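Local coordinates for spore germination protein B3 (Bacillus subtilis subsp. subtilis, PDB 3N54), which takes part in the spore's germination response to the mixture of L-asparagine, glucose, fructose and potassium ions, as a lipoprotein component of a germinant receptor, at residues H19-Q31 with F43-V57. Numbering follows the deposited sequence.
Sequences HQYKLTYQNLLPQ and FVNVTSHGKTILEAV. With SO4 (sulfate ion), chain C.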
# COMPACT_ATOMS: atom_id res chain seq x y z
N HIS A 19 31.31 20.66 -6.02
CA HIS A 19 31.08 20.10 -7.35
C HIS A 19 29.76 19.32 -7.50
O HIS A 19 29.68 18.10 -7.38
CB HIS A 19 32.28 19.23 -7.76
CG HIS A 19 33.50 20.03 -8.12
ND1 HIS A 19 34.46 19.57 -9.00
CD2 HIS A 19 33.91 21.26 -7.74
CE1 HIS A 19 35.42 20.47 -9.12
NE2 HIS A 19 35.10 21.52 -8.37
N GLN A 20 28.71 20.08 -7.74
CA GLN A 20 27.45 19.53 -8.12
C GLN A 20 26.69 20.67 -8.75
O GLN A 20 27.01 21.83 -8.54
CB GLN A 20 26.71 18.92 -6.92
CG GLN A 20 26.44 19.85 -5.75
CD GLN A 20 26.18 19.10 -4.44
OE1 GLN A 20 25.89 19.71 -3.41
NE2 GLN A 20 26.31 17.77 -4.48
N TYR A 21 25.71 20.33 -9.56
CA TYR A 21 24.87 21.33 -10.16
C TYR A 21 23.77 21.69 -9.18
O TYR A 21 23.25 20.83 -8.47
CB TYR A 21 24.33 20.82 -11.49
CG TYR A 21 25.44 20.65 -12.48
CD1 TYR A 21 26.01 19.41 -12.71
CD2 TYR A 21 25.96 21.75 -13.14
CE1 TYR A 21 27.06 19.26 -13.61
CE2 TYR A 21 26.99 21.62 -14.03
CZ TYR A 21 27.54 20.37 -14.27
OH TYR A 21 28.58 20.25 -15.16
N LYS A 22 23.47 22.98 -9.11
CA LYS A 22 22.39 23.48 -8.29
C LYS A 22 21.54 24.40 -9.14
O LYS A 22 22.00 25.45 -9.56
CB LYS A 22 22.90 24.20 -7.04
CG LYS A 22 21.78 24.54 -6.06
CD LYS A 22 22.27 25.06 -4.71
CE LYS A 22 22.69 26.52 -4.78
NZ LYS A 22 22.78 27.15 -3.41
N LEU A 23 20.31 23.98 -9.42
CA LEU A 23 19.35 24.79 -10.14
C LEU A 23 18.39 25.37 -9.11
O LEU A 23 17.76 24.62 -8.38
CB LEU A 23 18.56 23.97 -11.15
CG LEU A 23 19.26 23.63 -12.47
CD1 LEU A 23 20.39 22.63 -12.25
CD2 LEU A 23 18.25 23.08 -13.46
N THR A 24 18.33 26.70 -9.02
CA THR A 24 17.39 27.35 -8.12
C THR A 24 16.37 28.11 -8.95
O THR A 24 16.69 29.12 -9.58
CB THR A 24 18.09 28.32 -7.15
OG1 THR A 24 19.19 27.67 -6.52
CG2 THR A 24 17.10 28.81 -6.07
N TYR A 25 15.14 27.60 -8.99
CA TYR A 25 14.06 28.28 -9.68
C TYR A 25 13.63 29.49 -8.87
O TYR A 25 13.88 29.56 -7.66
CB TYR A 25 12.90 27.33 -9.95
CG TYR A 25 13.21 26.34 -11.05
CD1 TYR A 25 14.01 25.22 -10.80
CD2 TYR A 25 12.74 26.54 -12.34
CE1 TYR A 25 14.31 24.33 -11.81
CE2 TYR A 25 13.03 25.65 -13.35
CZ TYR A 25 13.82 24.54 -13.09
OH TYR A 25 14.10 23.66 -14.10
N GLN A 26 13.01 30.46 -9.54
CA GLN A 26 12.68 31.74 -8.94
C GLN A 26 11.27 32.19 -9.32
O GLN A 26 10.86 32.08 -10.47
CB GLN A 26 13.66 32.81 -9.43
CG GLN A 26 15.15 32.44 -9.30
CD GLN A 26 15.63 32.37 -7.86
OE1 GLN A 26 16.65 31.76 -7.56
NE2 GLN A 26 14.89 33.00 -6.97
N ASN A 27 10.54 32.70 -8.33
CA ASN A 27 9.23 33.27 -8.55
C ASN A 27 9.43 34.77 -8.63
O ASN A 27 9.63 35.43 -7.61
CB ASN A 27 8.29 32.87 -7.42
CG ASN A 27 8.09 31.35 -7.34
OD1 ASN A 27 8.29 30.74 -6.28
ND2 ASN A 27 7.73 30.75 -8.45
N LEU A 28 9.41 35.31 -9.85
CA LEU A 28 9.77 36.71 -10.06
C LEU A 28 8.71 37.67 -9.50
O LEU A 28 7.51 37.43 -9.63
CB LEU A 28 10.01 36.99 -11.55
CG LEU A 28 11.06 36.10 -12.23
CD1 LEU A 28 11.22 36.50 -13.68
CD2 LEU A 28 12.41 36.15 -11.49
N LEU A 29 9.20 38.73 -8.87
CA LEU A 29 8.34 39.75 -8.27
C LEU A 29 7.63 40.51 -9.38
O LEU A 29 8.28 40.94 -10.33
CB LEU A 29 9.18 40.70 -7.42
CG LEU A 29 8.44 41.73 -6.57
CD1 LEU A 29 7.62 41.04 -5.49
CD2 LEU A 29 9.43 42.72 -5.95
N PRO A 30 6.30 40.65 -9.30
CA PRO A 30 5.61 41.42 -10.34
C PRO A 30 6.10 42.86 -10.39
O PRO A 30 6.14 43.53 -9.35
CB PRO A 30 4.14 41.36 -9.91
CG PRO A 30 4.03 40.18 -9.02
CD PRO A 30 5.36 40.03 -8.35
N GLN A 31 6.50 43.33 -11.57
CA GLN A 31 6.99 44.70 -11.75
C GLN A 31 5.86 45.61 -12.22
O GLN A 31 5.00 45.19 -13.01
CB GLN A 31 8.15 44.73 -12.76
CG GLN A 31 8.69 46.14 -13.04
CD GLN A 31 9.75 46.16 -14.13
OE1 GLN A 31 10.31 45.12 -14.50
NE2 GLN A 31 10.05 47.35 -14.65
N PHE A 43 14.50 42.08 -12.83
CA PHE A 43 14.19 40.64 -12.85
C PHE A 43 14.79 39.86 -11.68
O PHE A 43 14.37 38.74 -11.39
CB PHE A 43 14.67 40.00 -14.16
CG PHE A 43 16.17 39.87 -14.26
CD1 PHE A 43 16.83 38.80 -13.67
CD2 PHE A 43 16.91 40.82 -14.95
CE1 PHE A 43 18.22 38.68 -13.75
CE2 PHE A 43 18.30 40.71 -15.04
CZ PHE A 43 18.95 39.64 -14.44
N VAL A 44 15.81 40.44 -11.06
CA VAL A 44 16.49 39.82 -9.93
C VAL A 44 15.61 39.71 -8.69
O VAL A 44 15.82 38.83 -7.86
CB VAL A 44 17.78 40.62 -9.59
CG1 VAL A 44 18.20 40.41 -8.14
CG2 VAL A 44 18.90 40.25 -10.56
N ASN A 45 14.63 40.60 -8.57
CA ASN A 45 13.75 40.58 -7.41
C ASN A 45 12.73 39.46 -7.51
O ASN A 45 12.10 39.27 -8.54
CB ASN A 45 13.05 41.93 -7.24
CG ASN A 45 14.03 43.05 -6.97
OD1 ASN A 45 14.20 43.95 -7.79
ND2 ASN A 45 14.71 42.98 -5.83
N VAL A 46 12.58 38.72 -6.42
CA VAL A 46 11.67 37.59 -6.37
C VAL A 46 10.73 37.76 -5.20
O VAL A 46 11.01 38.50 -4.26
CB VAL A 46 12.44 36.26 -6.21
CG1 VAL A 46 13.42 36.07 -7.35
CG2 VAL A 46 13.15 36.19 -4.87
N THR A 47 9.58 37.09 -5.27
CA THR A 47 8.67 37.04 -4.14
C THR A 47 9.20 35.96 -3.22
O THR A 47 9.18 36.09 -2.01
CB THR A 47 7.24 36.71 -4.58
OG1 THR A 47 7.23 35.47 -5.30
CG2 THR A 47 6.70 37.81 -5.48
N SER A 48 9.69 34.88 -3.83
CA SER A 48 10.32 33.79 -3.11
C SER A 48 11.16 32.99 -4.09
O SER A 48 11.02 33.13 -5.31
CB SER A 48 9.26 32.88 -2.51
OG SER A 48 8.58 32.15 -3.53
N HIS A 49 12.05 32.16 -3.56
CA HIS A 49 12.78 31.21 -4.38
C HIS A 49 11.85 30.05 -4.62
O HIS A 49 11.00 29.77 -3.79
CB HIS A 49 14.07 30.74 -3.71
CG HIS A 49 15.00 31.86 -3.37
ND1 HIS A 49 15.28 32.23 -2.07
CD2 HIS A 49 15.67 32.74 -4.15
CE1 HIS A 49 16.11 33.26 -2.07
NE2 HIS A 49 16.36 33.59 -3.32
N GLY A 50 11.97 29.41 -5.77
CA GLY A 50 11.17 28.25 -6.10
C GLY A 50 11.92 27.00 -5.71
O GLY A 50 12.74 27.03 -4.79
N LYS A 51 11.68 25.91 -6.41
CA LYS A 51 12.35 24.66 -6.09
C LYS A 51 13.85 24.72 -6.41
O LYS A 51 14.31 25.49 -7.26
CB LYS A 51 11.71 23.48 -6.82
CG LYS A 51 11.91 23.46 -8.32
CD LYS A 51 11.14 22.30 -8.94
CE LYS A 51 11.09 22.42 -10.45
NZ LYS A 51 10.16 21.42 -11.04
N THR A 52 14.58 23.87 -5.70
CA THR A 52 16.00 23.71 -5.87
C THR A 52 16.26 22.29 -6.31
O THR A 52 15.70 21.35 -5.74
CB THR A 52 16.74 24.00 -4.55
OG1 THR A 52 16.55 25.37 -4.20
CG2 THR A 52 18.23 23.72 -4.69
N ILE A 53 17.09 22.13 -7.34
CA ILE A 53 17.49 20.82 -7.83
C ILE A 53 19.00 20.66 -7.63
O ILE A 53 19.78 21.48 -8.13
CB ILE A 53 17.15 20.64 -9.31
CG1 ILE A 53 15.67 20.90 -9.57
CG2 ILE A 53 17.50 19.22 -9.75
CD1 ILE A 53 15.25 20.61 -11.02
N LEU A 54 19.38 19.62 -6.89
CA LEU A 54 20.79 19.31 -6.64
C LEU A 54 21.15 18.03 -7.37
O LEU A 54 20.45 17.02 -7.26
CB LEU A 54 21.06 19.15 -5.15
CG LEU A 54 21.09 20.42 -4.29
CD1 LEU A 54 21.19 20.06 -2.81
CD2 LEU A 54 22.23 21.36 -4.68
N GLU A 55 22.25 18.07 -8.11
CA GLU A 55 22.69 16.89 -8.84
C GLU A 55 24.17 16.92 -9.20
O GLU A 55 24.70 17.95 -9.61
CB GLU A 55 21.90 16.75 -10.13
CG GLU A 55 22.16 15.43 -10.82
CD GLU A 55 21.26 15.18 -12.01
OE1 GLU A 55 20.74 16.17 -12.58
OE2 GLU A 55 21.09 14.00 -12.37
N ALA A 56 24.82 15.77 -9.04
CA ALA A 56 26.19 15.58 -9.52
C ALA A 56 26.08 15.07 -10.94
O ALA A 56 25.34 14.12 -11.19
CB ALA A 56 26.92 14.59 -8.65
N VAL A 57 26.77 15.70 -11.89
CA VAL A 57 26.76 15.25 -13.30
C VAL A 57 28.18 15.31 -13.91
O VAL A 57 28.87 16.31 -13.75
CB VAL A 57 25.72 16.05 -14.17
CG1 VAL A 57 25.77 15.62 -15.61
CG2 VAL A 57 24.30 15.89 -13.63
S SO4 C . 29.48 17.65 -10.73
O1 SO4 C . 28.19 17.64 -11.40
O2 SO4 C . 29.76 19.00 -10.25
O3 SO4 C . 29.40 16.70 -9.63
O4 SO4 C . 30.55 17.25 -11.64
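Asn27 O is gripped by Thr47, whose backbone N lies 2.9 Å from Asn27 O and whose hydroxyl adds a weak second bond. This bond lies near one end of an antiparallel pairing in the small three-stranded sheet of the N-terminal domain, where strand 21-28 runs in the middle, strand 8-15 flanks it and strand 46-55 forms an edge. A beta bulge shifts the register between Thr24 and Gln26, and Gly50 and Lys51 both face Tyr25 at this bulge. Here Gly50 N donates to Tyr25 O over 2.7 Å, standing 52° out of the carbonyl plane, whereas Leu23 and Ile53 exchange the two bonds of a regular hydrogen-bonded pair. From the bulge itself Lys51 runs extended alongside Tyr25 and sets CE over one ring face, 4.2 Å from the centroid, a CH-pi contact; Ile53 CD1 reaches the ring edge at Tyr25 CE1. At the far end Tyr21 CE1 meets Val57 CB at 3.5 Å, and both residues touch Ile62 of helix 59-63. With an alanine here instead of Tyr21, Val57 and Ile62 would probably lose their aromatic partner, opening a gap between sheet and helix. On the face bearing Thr24, Lys22 CG, anti to the backbone N (chi1 -171°), lies against Leu54 CD2 at 3.5 Å.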